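PDB 4RVU: probable quinone reductase Qor (NADPH:quinone reductase) (Zeta-crystallin homolog protein) from Mycobacterium tuberculosis, which binds NADPH and probably catalyses the transfer of electrons from it to quinone substrates. Local coordinates for residues Leu127-Thr132 with Gly156-Ile161; Ile41-Ile46 with Gly326-Leu331. All blocks are in the same frame, centred on the assembly; numbering follows the deposited sequence.

Contact 1 of 2, residues Leu127-Thr132 with Gly156-Ile161; sequences LLKGLT and GGVGLI. With NDP (NADPH dihydro-nicotinamide-adenine-dinucleotide phosphate), chain E.
K129 lies across V158 and G157 with the carbon part of its chain. Its CG meets V158 CG2 at 3.8 Å, and the two side chains cross obliquely. One step on, CD rests 3.7 Å from G157 CA. G157 has no side chain, and the lysine methylene lies directly on its backbone. The chain then bends at chi3 and chi4 and carries NZ away from helix 157-168, to a salt bridge with E66 and a hydrogen bond with N44. Further along helix 157-168, I161 points its CD1 at the backbone of G130, 3.7 Å from G130 N. The axes of segments 127-132 and 157-161 approach to 8.8 Å, with a crossing angle of -51°.

T132 OG1 bonds back to L128 O at 2.8 Å. This carbonyl also accepts from T132 N, from the opposite face of its plane. The bond fixes the T132 side chain beside the nicotinamide, with OG1 3.1 Å from NDP C4N.

G157 N binds NDP O1A nearly straight, at 172°, and V158 N binds O1N. Helix 157-168 thus presents its N-terminus to the pyrophosphate, as in the glycine-rich turn of a Rossmann nucleotide-binding fold.

Contact 2 of 2, residues Ile41-Ile46 with Gly326-Leu331; sequences IGVNFI and GSVVLL. With NDP (NADPH dihydro-nicotinamide-adenine-dinucleotide phosphate), chain E.
V43 has CG1 anti to its backbone N (chi1 176°), and this sets CG2 beside that N, facing L330. V328 has chi1 -55°, with CG2 between its backbone N and carbonyl carbon, on the side of V43. V43 therefore touches two residues of the other strand with different atoms. Its CB meets V328 CG2 at 3.7 Å, and its CG2 meets L330 CG at 3.6 Å. The V43 and L330 side chains cross at about a right angle. I41 and L330 touch nearer their roots, CB to CB, on the face of the sheet that carries their side chains.

The backbones pair antiparallel. I41 and L330 form a hydrogen-bonded pair: L330 N to I41 O is 2.7 Å, and I41 N to L330 O is 2.9 Å. Both donors lie in the plane of the carbonyl they reach. I41 O also receives a CA-H...O contact from V329. G42 and V329 are the next, non-hydrogen-bonded pair. V43 N then binds V328 O at 3.1 Å, with the donor tilted 23° from the carbonyl plane. Beyond this point a water bridges V43 O and V328 N. V328 N donates to it, and its proton toward V43 O may be shared with other acceptors.

The chain then turns to the cofactor. F45 N donates to NDP O2N at 3.3 Å. The F45 ring lies oblique to the ribose-phosphate link, with CD2 and CE2 near C5B.

In the fold, strand 327-331 runs between strand 40-42, antiparallel to it and paired also with strand 67-74, and strand 303-308, parallel to it. Helix 312-320 packs on V43 and L330 through L319, A312 and A315. V329 touches S125 of helix 120-140.

The centres of contacts 1 and 2 lie about 11 Å apart, on one NADPH molecule. Along the chain 41-46 comes first, then 127-132 and 156-161, and 326-331 last. Contact 2 thus joins a segment near the start of the chain to its C-terminal strand, with 279 residues between them, while contact 1 joins two helices from the middle. They meet directly, because K129 joins the two contacts through N44 and S327. Contact 2 belongs to the mixed sheet that includes strand 67-74, whereas helix 157-168 follows strand 148-151 of the parallel Rossmann sheet. The diphosphate is therefore held by backbone amides from both parts, at the junction between the two sheets.

Contact 1 of 2, residues Leu127-Thr132 with Gly156-Ile161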
loop_
_atom_site.group_PDB
_atom_site.type_symbol
_atom_site.label_atom_id
_atom_site.label_comp_id
_atom_site.label_asym_id
_atom_site.label_seq_id
_atom_site.Cartn_x
_atom_site.Cartn_y
_atom_site.Cartn_z
ATOM N N LEU A 127 -24.255 -6.726 7.749
ATOM C CA LEU A 127 -24.006 -5.945 6.525
ATOM C C LEU A 127 -22.776 -5.038 6.517
ATOM O O LEU A 127 -21.888 -5.227 5.691
ATOM C CB LEU A 127 -25.241 -5.144 6.084
ATOM C CG LEU A 127 -25.018 -4.575 4.669
ATOM C CD1 LEU A 127 -25.045 -5.683 3.603
ATOM C CD2 LEU A 127 -25.982 -3.446 4.304
ATOM N N LEU A 128 -22.715 -4.037 7.392
ATOM C CA LEU A 128 -21.576 -3.106 7.343
ATOM C C LEU A 128 -20.270 -3.855 7.552
ATOM O O LEU A 128 -19.306 -3.677 6.798
ATOM C CB LEU A 128 -21.713 -1.990 8.391
ATOM C CG LEU A 128 -20.746 -0.801 8.230
ATOM C CD1 LEU A 128 -21.351 0.483 8.799
ATOM C CD2 LEU A 128 -19.396 -1.067 8.889
ATOM N N LYS A 129 -20.239 -4.703 8.570
ATOM C CA LYS A 129 -19.017 -5.421 8.887
ATOM C C LYS A 129 -18.695 -6.506 7.849
ATOM O O LYS A 129 -17.517 -6.763 7.543
ATOM C CB LYS A 129 -19.117 -5.990 10.295
ATOM C CG LYS A 129 -19.216 -4.917 11.382
ATOM C CD LYS A 129 -19.629 -5.590 12.697
ATOM C CE LYS A 129 -20.524 -4.725 13.575
ATOM N NZ LYS A 129 -21.718 -4.104 12.901
ATOM N N GLY A 130 -19.732 -7.133 7.300
ATOM C CA GLY A 130 -19.557 -8.140 6.266
ATOM C C GLY A 130 -19.087 -7.586 4.931
ATOM O O GLY A 130 -18.260 -8.217 4.250
ATOM N N LEU A 131 -19.608 -6.419 4.550
ATOM C CA LEU A 131 -19.132 -5.722 3.346
ATOM C C LEU A 131 -17.674 -5.352 3.543
ATOM O O LEU A 131 -16.866 -5.386 2.605
ATOM C CB LEU A 131 -19.965 -4.463 3.059
ATOM C CG LEU A 131 -21.427 -4.618 2.631
ATOM C CD1 LEU A 131 -22.145 -3.259 2.643
ATOM C CD2 LEU A 131 -21.516 -5.245 1.247
ATOM N N THR A 132 -17.323 -5.002 4.774
ATOM C CA THR A 132 -15.938 -4.654 5.086
ATOM C C THR A 132 -15.031 -5.877 4.982
ATOM O O THR A 132 -13.982 -5.812 4.352
ATOM C CB THR A 132 -15.825 -4.015 6.467
ATOM O OG1 THR A 132 -16.613 -2.815 6.490
ATOM C CG2 THR A 132 -14.374 -3.674 6.793
ATOM N N GLY A 156 -14.139 -9.715 17.616
ATOM C CA GLY A 156 -14.959 -8.541 17.359
ATOM C C GLY A 156 -15.889 -8.783 16.186
ATOM O O GLY A 156 -15.862 -9.861 15.588
ATOM N N GLY A 157 -16.707 -7.786 15.852
ATOM C CA GLY A 157 -17.662 -7.915 14.761
ATOM C C GLY A 157 -17.015 -8.236 13.429
ATOM O O GLY A 157 -17.343 -9.244 12.800
ATOM N N VAL A 158 -16.094 -7.379 12.994
ATOM C CA VAL A 158 -15.380 -7.617 11.749
ATOM C C VAL A 158 -14.469 -8.835 11.869
ATOM O O VAL A 158 -14.385 -9.664 10.948
ATOM C CB VAL A 158 -14.558 -6.389 11.326
ATOM C CG1 VAL A 158 -13.809 -6.675 10.031
ATOM C CG2 VAL A 158 -15.462 -5.180 11.143
ATOM N N GLY A 159 -13.787 -8.944 13.006
ATOM C CA GLY A 159 -12.842 -10.027 13.230
ATOM C C GLY A 159 -13.389 -11.425 12.994
ATOM O O GLY A 159 -12.747 -12.244 12.321
ATOM N N LEU A 160 -14.565 -11.712 13.554
ATOM C CA LEU A 160 -15.150 -13.039 13.419
ATOM C C LEU A 160 -15.549 -13.310 11.968
ATOM O O LEU A 160 -15.445 -14.436 11.496
ATOM C CB LEU A 160 -16.357 -13.204 14.356
ATOM C CG LEU A 160 -16.060 -13.305 15.850
ATOM C CD1 LEU A 160 -17.373 -13.171 16.627
ATOM C CD2 LEU A 160 -15.389 -14.639 16.166
ATOM N N ILE A 161 -16.005 -12.281 11.257
ATOM C CA ILE A 161 -16.392 -12.470 9.861
ATOM C C ILE A 161 -15.155 -12.708 8.989
ATOM O O ILE A 161 -15.153 -13.606 8.137
ATOM C CB ILE A 161 -17.244 -11.291 9.312
ATOM C CG1 ILE A 161 -18.551 -11.172 10.106
ATOM C CG2 ILE A 161 -17.599 -11.531 7.844
ATOM C CD1 ILE A 161 -19.405 -9.941 9.729
HETATM P PA NDP E . -15.181 -4.688 17.252
HETATM O O1A NDP E . -16.443 -5.473 17.474
HETATM O O2A NDP E . -13.993 -5.359 16.626
HETATM O O5B NDP E . -14.728 -4.039 18.651
HETATM C C5B NDP E . -13.424 -3.488 18.798
HETATM C C4B NDP E . -12.517 -4.573 19.353
HETATM O O4B NDP E . -11.143 -4.198 19.257
HETATM C C3B NDP E . -12.776 -4.809 20.830
HETATM O O3B NDP E . -13.803 -5.779 21.041
HETATM C C2B NDP E . -11.433 -5.286 21.347
HETATM O O2B NDP E . -11.386 -6.705 21.394
HETATM C C1B NDP E . -10.413 -4.759 20.349
HETATM N N9A NDP E . -9.610 -3.727 21.043
HETATM C C8A NDP E . -8.283 -3.768 21.246
HETATM N N7A NDP E . -7.862 -2.679 21.931
HETATM C C5A NDP E . -8.940 -1.921 22.189
HETATM C C6A NDP E . -9.203 -0.638 22.879
HETATM N N6A NDP E . -8.195 0.064 23.442
HETATM N N1A NDP E . -10.477 -0.197 22.925
HETATM C C2A NDP E . -11.483 -0.891 22.367
HETATM N N3A NDP E . -11.319 -2.060 21.728
HETATM C C4A NDP E . -10.093 -2.618 21.605
HETATM O O3 NDP E . -15.553 -3.380 16.403
HETATM P PN NDP E . -16.127 -3.475 14.907
HETATM O O1N NDP E . -16.204 -4.924 14.509
HETATM O O2N NDP E . -17.342 -2.590 14.829
HETATM O O5D NDP E . -14.958 -2.784 14.051
HETATM C C5D NDP E . -13.638 -3.322 14.062
HETATM C C4D NDP E . -12.641 -2.246 13.658
HETATM O O4D NDP E . -12.712 -2.024 12.251
HETATM C C3D NDP E . -12.968 -0.922 14.317
HETATM O O3D NDP E . -11.739 -0.285 14.663
HETATM C C2D NDP E . -13.664 -0.116 13.243
HETATM O O2D NDP E . -13.391 1.276 13.411
HETATM C C1D NDP E . -13.040 -0.663 11.970
HETATM N N1N NDP E . -13.918 -0.628 10.800
HETATM C C2N NDP E . -13.443 -0.105 9.668
HETATM C C3N NDP E . -14.200 -0.047 8.508
HETATM C C7N NDP E . -13.602 0.561 7.274
HETATM O O7N NDP E . -14.242 0.553 6.238
HETATM N N7N NDP E . -12.381 1.088 7.347
HETATM C C4N NDP E . -15.609 -0.591 8.472
HETATM C C5N NDP E . -16.002 -1.143 9.762
HETATM C C6N NDP E . -15.150 -1.145 10.861
HETATM P P2B NDP E . -10.224 -7.462 22.209
HETATM O O1X NDP E . -9.249 -6.373 22.557
HETATM O O2X NDP E . -10.927 -8.056 23.395
HETATM O O3X NDP E . -9.703 -8.488 21.245
#

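Contact 2 of 2, residues Ile41-Ile46 with Gly326-Leu331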
loop_
_atom_site.group_PDB
_atom_site.type_symbol
_atom_site.label_atom_id
_atom_site.label_comp_id
_atom_site.label_asym_id
_atom_site.label_seq_id
_atom_site.Cartn_x
_atom_site.Cartn_y
_atom_site.Cartn_z
ATOM N N ILE A 41 -30.821 -2.379 14.653
ATOM C CA ILE A 41 -29.907 -1.292 14.307
ATOM C C ILE A 41 -28.489 -1.720 14.631
ATOM O O ILE A 41 -28.208 -2.146 15.745
ATOM C CB ILE A 41 -30.280 -0.032 15.102
ATOM C CG1 ILE A 41 -31.679 0.434 14.700
ATOM C CG2 ILE A 41 -29.273 1.099 14.872
ATOM C CD1 ILE A 41 -32.362 1.260 15.760
ATOM N N GLY A 42 -27.580 -1.595 13.667
ATOM C CA GLY A 42 -26.216 -2.040 13.883
ATOM C C GLY A 42 -25.415 -1.045 14.706
ATOM O O GLY A 42 -25.569 0.165 14.565
ATOM N N VAL A 43 -24.568 -1.563 15.583
ATOM C CA VAL A 43 -23.601 -0.734 16.295
ATOM C C VAL A 43 -22.225 -0.933 15.659
ATOM O O VAL A 43 -21.806 -2.065 15.405
ATOM C CB VAL A 43 -23.573 -1.068 17.803
ATOM C CG1 VAL A 43 -22.484 -0.270 18.518
ATOM C CG2 VAL A 43 -24.928 -0.754 18.421
ATOM N N ASN A 44 -21.535 0.167 15.375
ATOM C CA ASN A 44 -20.222 0.075 14.737
ATOM C C ASN A 44 -19.215 0.964 15.423
ATOM O O ASN A 44 -19.577 2.022 15.924
ATOM C CB ASN A 44 -20.337 0.431 13.258
ATOM C CG ASN A 44 -21.128 -0.602 12.500
ATOM O OD1 ASN A 44 -20.611 -1.686 12.201
ATOM N ND2 ASN A 44 -22.401 -0.304 12.227
ATOM N N PHE A 45 -17.952 0.542 15.456
ATOM C CA PHE A 45 -16.955 1.314 16.191
ATOM C C PHE A 45 -16.847 2.741 15.664
ATOM O O PHE A 45 -16.577 3.670 16.426
ATOM C CB PHE A 45 -15.587 0.633 16.189
ATOM C CG PHE A 45 -14.859 0.778 17.490
ATOM C CD1 PHE A 45 -14.186 1.955 17.801
ATOM C CD2 PHE A 45 -14.872 -0.249 18.414
ATOM C CE1 PHE A 45 -13.525 2.094 19.019
ATOM C CE2 PHE A 45 -14.223 -0.124 19.629
ATOM C CZ PHE A 45 -13.548 1.049 19.934
ATOM N N ILE A 46 -17.100 2.922 14.373
ATOM C CA ILE A 46 -17.064 4.259 13.792
ATOM C C ILE A 46 -18.104 5.182 14.402
ATOM O O ILE A 46 -17.909 6.400 14.413
ATOM C CB ILE A 46 -17.190 4.242 12.243
ATOM C CG1 ILE A 46 -16.744 5.584 11.644
ATOM C CG2 ILE A 46 -18.589 3.918 11.803
ATOM C CD1 ILE A 46 -16.808 5.619 10.130
ATOM N N GLY A 326 -18.392 -10.195 19.064
ATOM C CA GLY A 326 -19.120 -10.174 17.806
ATOM C C GLY A 326 -19.885 -8.889 17.549
ATOM O O GLY A 326 -19.575 -7.825 18.115
ATOM N N SER A 327 -20.888 -8.986 16.683
ATOM C CA SER A 327 -21.706 -7.836 16.320
ATOM C C SER A 327 -22.729 -7.586 17.407
ATOM O O SER A 327 -23.297 -8.532 17.962
ATOM C CB SER A 327 -22.432 -8.092 15.003
ATOM O OG SER A 327 -21.524 -8.352 13.943
ATOM N N VAL A 328 -22.965 -6.317 17.723
ATOM C CA VAL A 328 -24.066 -6.003 18.628
ATOM C C VAL A 328 -25.083 -5.114 17.921
ATOM O O VAL A 328 -24.743 -4.385 16.968
ATOM C CB VAL A 328 -23.591 -5.419 19.983
ATOM C CG1 VAL A 328 -22.587 -6.366 20.663
ATOM C CG2 VAL A 328 -22.974 -4.075 19.790
ATOM N N VAL A 329 -26.335 -5.214 18.360
ATOM C CA VAL A 329 -27.432 -4.479 17.741
ATOM C C VAL A 329 -28.229 -3.720 18.785
ATOM O O VAL A 329 -28.281 -4.125 19.951
ATOM C CB VAL A 329 -28.398 -5.403 16.944
ATOM C CG1 VAL A 329 -27.712 -6.007 15.727
ATOM C CG2 VAL A 329 -28.948 -6.504 17.834
ATOM N N LEU A 330 -28.852 -2.623 18.351
ATOM C CA LEU A 330 -29.817 -1.893 19.164
ATOM C C LEU A 330 -31.211 -2.300 18.695
ATOM O O LEU A 330 -31.438 -2.492 17.500
ATOM C CB LEU A 330 -29.639 -0.388 18.995
ATOM C CG LEU A 330 -28.277 0.175 19.362
ATOM C CD1 LEU A 330 -28.269 1.698 19.187
ATOM C CD2 LEU A 330 -27.904 -0.210 20.774
ATOM N N LEU A 331 -32.137 -2.462 19.636
ATOM C CA LEU A 331 -33.485 -2.902 19.310
ATOM C C LEU A 331 -34.511 -1.809 19.623
ATOM O O LEU A 331 -34.666 -1.423 20.781
ATOM C CB LEU A 331 -33.815 -4.169 20.107
ATOM C CG LEU A 331 -32.891 -5.370 19.936
ATOM C CD1 LEU A 331 -33.299 -6.471 20.899
ATOM C CD2 LEU A 331 -32.945 -5.872 18.512
HETATM P PA NDP E . -15.181 -4.688 17.252
HETATM O O1A NDP E . -16.443 -5.473 17.474
HETATM O O2A NDP E . -13.993 -5.359 16.626
HETATM O O5B NDP E . -14.728 -4.039 18.651
HETATM C C5B NDP E . -13.424 -3.488 18.798
HETATM C C4B NDP E . -12.517 -4.573 19.353
HETATM O O4B NDP E . -11.143 -4.198 19.257
HETATM C C3B NDP E . -12.776 -4.809 20.830
HETATM O O3B NDP E . -13.803 -5.779 21.041
HETATM C C2B NDP E . -11.433 -5.286 21.347
HETATM O O2B NDP E . -11.386 -6.705 21.394
HETATM C C1B NDP E . -10.413 -4.759 20.349
HETATM N N9A NDP E . -9.610 -3.727 21.043
HETATM C C8A NDP E . -8.283 -3.768 21.246
HETATM N N7A NDP E . -7.862 -2.679 21.931
HETATM C C5A NDP E . -8.940 -1.921 22.189
HETATM C C6A NDP E . -9.203 -0.638 22.879
HETATM N N6A NDP E . -8.195 0.064 23.442
HETATM N N1A NDP E . -10.477 -0.197 22.925
HETATM C C2A NDP E . -11.483 -0.891 22.367
HETATM N N3A NDP E . -11.319 -2.060 21.728
HETATM C C4A NDP E . -10.093 -2.618 21.605
HETATM O O3 NDP E . -15.553 -3.380 16.403
HETATM P PN NDP E . -16.127 -3.475 14.907
HETATM O O1N NDP E . -16.204 -4.924 14.509
HETATM O O2N NDP E . -17.342 -2.590 14.829
HETATM O O5D NDP E . -14.958 -2.784 14.051
HETATM C C5D NDP E . -13.638 -3.322 14.062
HETATM C C4D NDP E . -12.641 -2.246 13.658
HETATM O O4D NDP E . -12.712 -2.024 12.251
HETATM C C3D NDP E . -12.968 -0.922 14.317
HETATM O O3D NDP E . -11.739 -0.285 14.663
HETATM C C2D NDP E . -13.664 -0.116 13.243
HETATM O O2D NDP E . -13.391 1.276 13.411
HETATM C C1D NDP E . -13.040 -0.663 11.970
HETATM N N1N NDP E . -13.918 -0.628 10.800
HETATM C C2N NDP E . -13.443 -0.105 9.668
HETATM C C3N NDP E . -14.200 -0.047 8.508
HETATM C C7N NDP E . -13.602 0.561 7.274
HETATM O O7N NDP E . -14.242 0.553 6.238
HETATM N N7N NDP E . -12.381 1.088 7.347
HETATM C C4N NDP E . -15.609 -0.591 8.472
HETATM C C5N NDP E . -16.002 -1.143 9.762
HETATM C C6N NDP E . -15.150 -1.145 10.861
HETATM P P2B NDP E . -10.224 -7.462 22.209
HETATM O O1X NDP E . -9.249 -6.373 22.557
HETATM O O2X NDP E . -10.927 -8.056 23.395
HETATM O O3X NDP E . -9.703 -8.488 21.245
HETATM O O HOH W 1 -21.292 -4.363 16.642
#